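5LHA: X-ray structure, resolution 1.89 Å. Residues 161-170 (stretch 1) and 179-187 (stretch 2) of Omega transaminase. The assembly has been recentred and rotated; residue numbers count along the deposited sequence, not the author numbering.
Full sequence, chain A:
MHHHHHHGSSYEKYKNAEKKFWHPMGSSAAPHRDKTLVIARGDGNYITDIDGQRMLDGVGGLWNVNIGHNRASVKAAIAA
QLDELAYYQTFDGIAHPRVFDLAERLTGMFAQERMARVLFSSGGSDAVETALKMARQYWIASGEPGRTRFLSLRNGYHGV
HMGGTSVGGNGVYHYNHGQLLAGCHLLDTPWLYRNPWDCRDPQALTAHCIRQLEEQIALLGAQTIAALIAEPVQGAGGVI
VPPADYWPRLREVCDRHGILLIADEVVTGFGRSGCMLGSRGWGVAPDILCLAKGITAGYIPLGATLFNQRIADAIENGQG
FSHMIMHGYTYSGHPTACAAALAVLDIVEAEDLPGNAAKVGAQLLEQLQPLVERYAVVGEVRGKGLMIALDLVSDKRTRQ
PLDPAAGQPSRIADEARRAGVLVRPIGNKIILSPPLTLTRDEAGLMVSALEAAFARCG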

ATOM      1  N   HIS A 161      -3.155  -6.483 -16.188  1.00 21.18           N
ATOM      2  CA  HIS A 161      -3.132  -7.113 -14.878  1.00 22.16           C
ATOM      3  C   HIS A 161      -2.736  -6.042 -13.864  1.00 25.75           C
ATOM      4  O   HIS A 161      -2.200  -4.992 -14.228  1.00 26.09           O
ATOM      5  N   MET A 162      -3.006  -6.299 -12.580  1.00 27.59           N
ATOM      6  CA  MET A 162      -2.883  -5.217 -11.608  1.00 29.22           C
ATOM      7  C   MET A 162      -1.453  -4.708 -11.490  1.00 28.91           C
ATOM      8  O   MET A 162      -1.227  -3.492 -11.446  1.00 28.48           O
ATOM      9  N   GLY A 163      -0.475  -5.611 -11.482  1.00 30.59           N
ATOM     10  CA  GLY A 163       0.919  -5.206 -11.500  1.00 29.91           C
ATOM     11  C   GLY A 163       1.231  -4.327 -12.694  1.00 30.43           C
ATOM     12  O   GLY A 163       1.705  -3.201 -12.534  1.00 31.68           O
ATOM     13  N   GLY A 164       0.951  -4.831 -13.898  1.00 29.33           N
ATOM     14  CA  GLY A 164       1.212  -4.054 -15.102  1.00 30.04           C
ATOM     15  C   GLY A 164       0.398  -2.776 -15.182  1.00 30.75           C
ATOM     16  O   GLY A 164       0.870  -1.765 -15.711  1.00 33.10           O
ATOM     17  N   THR A 165      -0.847  -2.809 -14.694  1.00 28.36           N
ATOM     18  CA  THR A 165      -1.629  -1.577 -14.615  1.00 26.74           C
ATOM     19  C   THR A 165      -0.948  -0.556 -13.708  1.00 27.98           C
ATOM     20  O   THR A 165      -0.985   0.649 -13.983  1.00 27.08           O
ATOM     21  N   SER A 166      -0.338  -1.020 -12.612  1.00 27.86           N
ATOM     22  CA  SER A 166       0.269  -0.100 -11.654  1.00 27.52           C
ATOM     23  C   SER A 166       1.440   0.671 -12.252  1.00 27.99           C
ATOM     24  O   SER A 166       1.697   1.809 -11.848  1.00 27.49           O
ATOM     25  N   VAL A 167       2.159   0.082 -13.212  1.00 29.02           N
ATOM     26  CA  VAL A 167       3.312   0.749 -13.809  1.00 28.46           C
ATOM     27  C   VAL A 167       2.983   1.428 -15.129  1.00 27.88           C
ATOM     28  O   VAL A 167       3.885   1.993 -15.764  1.00 28.67           O
ATOM     29  N   GLY A 168       1.719   1.420 -15.549  1.00 27.87           N
ATOM     30  CA  GLY A 168       1.354   2.090 -16.788  1.00 25.21           C
ATOM     31  C   GLY A 168       1.372   3.601 -16.625  1.00 23.02           C
ATOM     32  O   GLY A 168       0.980   4.139 -15.592  1.00 24.63           O
ATOM     33  N   GLY A 169       1.805   4.291 -17.672  1.00 23.01           N
ATOM     34  CA  GLY A 169       1.988   5.727 -17.635  1.00 22.82           C
ATOM     35  C   GLY A 169       0.867   6.547 -18.235  1.00 22.43           C
ATOM     36  O   GLY A 169       1.056   7.752 -18.448  1.00 23.07           O
ATOM     37  N   ASN A 170      -0.290   5.942 -18.512  1.00 22.51           N
ATOM     38  CA  ASN A 170      -1.459   6.635 -19.048  1.00 24.37           C
ATOM     39  C   ASN A 170      -2.592   6.489 -18.049  1.00 25.20           C
ATOM     40  O   ASN A 170      -2.967   5.363 -17.698  1.00 25.59           O
ATOM     41  N   GLN A 179      -6.671   2.142  -5.982  1.00 23.56           N
ATOM     42  CA  GLN A 179      -5.259   2.026  -5.634  1.00 24.41           C
ATOM     43  C   GLN A 179      -4.764   0.628  -5.935  1.00 21.75           C
ATOM     44  O   GLN A 179      -5.357  -0.364  -5.503  1.00 22.13           O
ATOM     45  N   LEU A 180      -3.676   0.552  -6.680  1.00 21.05           N
ATOM     46  CA  LEU A 180      -3.090  -0.743  -6.976  1.00 22.11           C
ATOM     47  C   LEU A 180      -1.730  -0.848  -6.289  1.00 23.84           C
ATOM     48  O   LEU A 180      -1.595  -0.470  -5.123  1.00 23.89           O
ATOM     49  N   LEU A 181      -0.714  -1.351  -6.973  1.00 25.66           N
ATOM     50  CA  LEU A 181       0.555  -1.599  -6.301  1.00 25.70           C
ATOM     51  C   LEU A 181       1.208  -0.284  -5.881  1.00 24.28           C
ATOM     52  O   LEU A 181       1.259   0.674  -6.656  1.00 25.48           O
ATOM     53  N   ALA A 182       1.695  -0.242  -4.644  1.00 24.70           N
ATOM     54  CA  ALA A 182       2.410   0.909  -4.116  1.00 27.51           C
ATOM     55  C   ALA A 182       3.860   0.897  -4.587  1.00 29.61           C
ATOM     56  O   ALA A 182       4.372  -0.112  -5.075  1.00 32.22           O
ATOM     57  N   GLY A 183       4.528   2.034  -4.417  1.00 28.68           N
ATOM     58  CA  GLY A 183       5.949   2.109  -4.706  1.00 28.53           C
ATOM     59  C   GLY A 183       6.297   2.041  -6.174  1.00 27.48           C
ATOM     60  O   GLY A 183       7.380   1.562  -6.525  1.00 26.85           O
ATOM     61  N   CYS A 184       5.399   2.485  -7.048  1.00 27.23           N
ATOM     62  CA  CYS A 184       5.665   2.543  -8.479  1.00 28.14           C
ATOM     63  C   CYS A 184       5.817   3.997  -8.900  1.00 27.39           C
ATOM     64  O   CYS A 184       4.957   4.825  -8.587  1.00 28.93           O
ATOM     65  N   HIS A 185       6.895   4.305  -9.625  1.00 24.72           N
ATOM     66  CA  HIS A 185       7.258   5.692  -9.881  1.00 28.73           C
ATOM     67  C   HIS A 185       7.474   5.955 -11.363  1.00 27.97           C
ATOM     68  O   HIS A 185       8.137   5.176 -12.051  1.00 29.95           O
ATOM     69  N   LEU A 186       6.921   7.068 -11.844  1.00 25.22           N
ATOM     70  CA  LEU A 186       6.960   7.404 -13.260  1.00 25.35           C
ATOM     71  C   LEU A 186       8.080   8.386 -13.574  1.00 27.24           C
ATOM     72  O   LEU A 186       8.364   9.305 -12.801  1.00 26.73           O
ATOM     73  N   LEU A 187       8.698   8.188 -14.731  1.00 29.53           N
ATOM     74  CA  LEU A 187       9.690   9.089 -15.288  1.00 31.34           C
ATOM     75  C   LEU A 187       9.114   9.693 -16.561  1.00 36.33           C
ATOM     76  O   LEU A 187       8.243   9.103 -17.197  1.00 34.73           O
TER

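The most unusual feature of this contact is that a single serine hydroxyl carries its one direct hydrogen bond. Ser 166 OG accepts from the backbone of the other stretch, with Leu 181 N 3.0 Å from Ser 166 OG and an N-H...O angle of 159°, close enough to linear to leave little doubt about the assignment. The same hydroxyl donates back into its own helix, Ser 166 OG lying 2.6 Å from Met 162 O. With chi1 at -52° (m), the side chain folds back along the helix far enough to reach that carbonyl while its CA-to-CB bond points toward stretch 2. One oxygen thus uses both its donor and its acceptor capacity, linking the helix at 162-166 to the loop that precedes the strand at 184-187. The register agrees: Ser 166 and Leu 181 have the closest CA atoms of the pairing, 5.6 Å apart.

The approach is tight around this oxygen. Ser 166 OG is 3.1 Å from Leu 180 CB and 3.4 Å from Leu 181 CB, so the hydroxyl sits against the aliphatic base of both leucines. Leu 180 points toward the helix and has the largest area covered by the opposite stretch, 88 Å² of a total of 407 Å² summed over both sides. Its m,t rotamer (chi1 -56°, chi2 177°) spreads the two methyls between separate partners: Leu 180 CD1 lies 3.7 Å from Thr 165 CG2, and Leu 180 CD2 lies 4.0 Å from Met 162 CE. Met 162 reaches that methyl with an m,t,t side chain, nearly extended beyond CB although its CA-to-CB bond is directed sideways. Thr 165 is also sideways, with chi1 at -48° (m); its methyl faces Leu 180 while Thr 165 OG1 donates to His 161 O at 2.6 Å.

Further along, the packing passes to Cys 184 and Leu 186, alternate strand residues that both point toward stretch 1, whereas His 185 between them points away. Cys 184 (chi1 -59°, m) places SG 4.0 Å from Val 167 CG1, an apolar contact, and 4.2 Å from Ser 166 CB. Val 167 is itself m, at -66°. Leu 186 is m,t (chi1 -81°, chi2 -174°) and meets backbone rather than side chains: Leu 186 CD1 is 3.9 Å from Gly 169 CA, and Leu 186 CD2 is 4.2 Å from Val 167 O. An idealised CB on Gly 169 would point toward stretch 2 and fall 3.8 Å from Leu 186 CD2, so the bare CA leaves the leucine methyls facing main chain.

One water supplements the direct bond. Water 1 donates to Leu 181 O at 2.8 Å from its oxygen, and its second link, from the water oxygen to Ser 166 O at 3.4 Å, is weak. The bridge therefore joins the same two residues as the direct hydrogen bond, this time through their carbonyl oxygens.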

ATOM      1  CB  HIS A 161      -2.165  -8.302 -14.851  1.00 19.86           C
ATOM      2  CG  HIS A 161      -2.507  -9.398 -15.821  1.00 20.17           C
ATOM      3  ND1 HIS A 161      -3.796  -9.701 -16.195  1.00 21.49           N
ATOM      4  CD2 HIS A 161      -1.711 -10.255 -16.506  1.00 21.51           C
ATOM      5  CE1 HIS A 161      -3.784 -10.702 -17.058  1.00 20.55           C
ATOM      6  NE2 HIS A 161      -2.529 -11.051 -17.271  1.00 21.58           N
ATOM      7  CB  MET A 162      -3.411  -5.654 -10.245  1.00 32.01           C
ATOM      8  CG  MET A 162      -4.921  -5.538 -10.145  1.00 33.64           C
ATOM      9  SD  MET A 162      -5.541  -5.851  -8.487  1.00 36.39           S
ATOM     10  CE  MET A 162      -7.254  -5.342  -8.641  1.00 32.84           C
ATOM     11  CB  THR A 165      -3.056  -1.856 -14.124  1.00 23.65           C
ATOM     12  OG1 THR A 165      -3.629  -2.952 -14.851  1.00 23.38           O
ATOM     13  CG2 THR A 165      -3.940  -0.638 -14.332  1.00 20.74           C
ATOM     14  CB  SER A 166       0.707  -0.863 -10.410  1.00 27.25           C
ATOM     15  OG  SER A 166      -0.378  -1.630  -9.922  1.00 27.70           O
ATOM     16  CB  VAL A 167       4.494  -0.229 -13.982  1.00 29.28           C
ATOM     17  CG1 VAL A 167       5.004  -0.679 -12.626  1.00 27.43           C
ATOM     18  CG2 VAL A 167       4.079  -1.437 -14.823  1.00 30.05           C
ATOM     19  CB  ASN A 170      -1.899   6.057 -20.396  1.00 26.91           C
ATOM     20  CG  ASN A 170      -0.808   6.094 -21.444  1.00 31.28           C
ATOM     21  OD1 ASN A 170      -0.467   7.154 -21.967  1.00 35.00           O
ATOM     22  ND2 ASN A 170      -0.260   4.929 -21.765  1.00 30.67           N
ATOM     23  CB  GLN A 179      -5.019   2.365  -4.155  1.00 25.59           C
ATOM     24  CG  GLN A 179      -3.594   2.081  -3.627  1.00 26.40           C
ATOM     25  CD  GLN A 179      -2.454   2.829  -4.335  1.00 26.75           C
ATOM     26  OE1 GLN A 179      -2.633   3.925  -4.875  1.00 26.40           O
ATOM     27  NE2 GLN A 179      -1.263   2.226  -4.318  1.00 25.03           N
ATOM     28  CB  LEU A 180      -3.036  -0.936  -8.492  1.00 21.50           C
ATOM     29  CG  LEU A 180      -4.431  -0.783  -9.148  1.00 23.33           C
ATOM     30  CD1 LEU A 180      -4.367  -0.891 -10.659  1.00 23.22           C
ATOM     31  CD2 LEU A 180      -5.508  -1.737  -8.591  1.00 15.78           C
ATOM     32  CB  LEU A 181       1.489  -2.386  -7.211  1.00 27.27           C
ATOM     33  CG  LEU A 181       2.595  -3.156  -6.486  1.00 30.12           C
ATOM     34  CD1 LEU A 181       2.007  -4.362  -5.761  1.00 30.80           C
ATOM     35  CD2 LEU A 181       3.661  -3.589  -7.468  1.00 30.74           C
ATOM     36  CB  ALA A 182       2.369   0.917  -2.588  1.00 29.12           C
ATOM     37  CB  CYS A 184       4.539   1.862  -9.248  1.00 28.75           C
ATOM     38  SG  CYS A 184       4.374   0.151  -8.745  1.00 27.34           S
ATOM     39  CB  HIS A 185       8.507   6.073  -9.078  1.00 31.48           C
ATOM     40  CG  HIS A 185       8.305   6.008  -7.595  1.00 34.69           C
ATOM     41  ND1 HIS A 185       8.497   4.856  -6.862  1.00 34.55           N
ATOM     42  CD2 HIS A 185       7.893   6.950  -6.712  1.00 34.56           C
ATOM     43  CE1 HIS A 185       8.235   5.096  -5.589  1.00 34.05           C
ATOM     44  NE2 HIS A 185       7.865   6.359  -5.472  1.00 34.72           N
ATOM     45  CB  LEU A 186       5.630   7.997 -13.730  1.00 25.38           C
ATOM     46  CG  LEU A 186       4.522   7.000 -14.036  1.00 25.78           C
ATOM     47  CD1 LEU A 186       3.326   7.730 -14.619  1.00 26.99           C
ATOM     48  CD2 LEU A 186       5.019   5.958 -14.987  1.00 27.20           C
ATOM     49  CB  LEU A 187      10.988   8.332 -15.591  1.00 28.67           C
ATOM     50  CG  LEU A 187      11.514   7.504 -14.419  1.00 25.17           C
ATOM     51  CD1 LEU A 187      12.491   6.456 -14.883  1.00 24.86           C
ATOM     52  CD2 LEU A 187      12.177   8.426 -13.408  1.00 26.50           C
TER
HETATM   53  O   HOH W   1       0.337   2.233  -8.757  1.00 14.65           O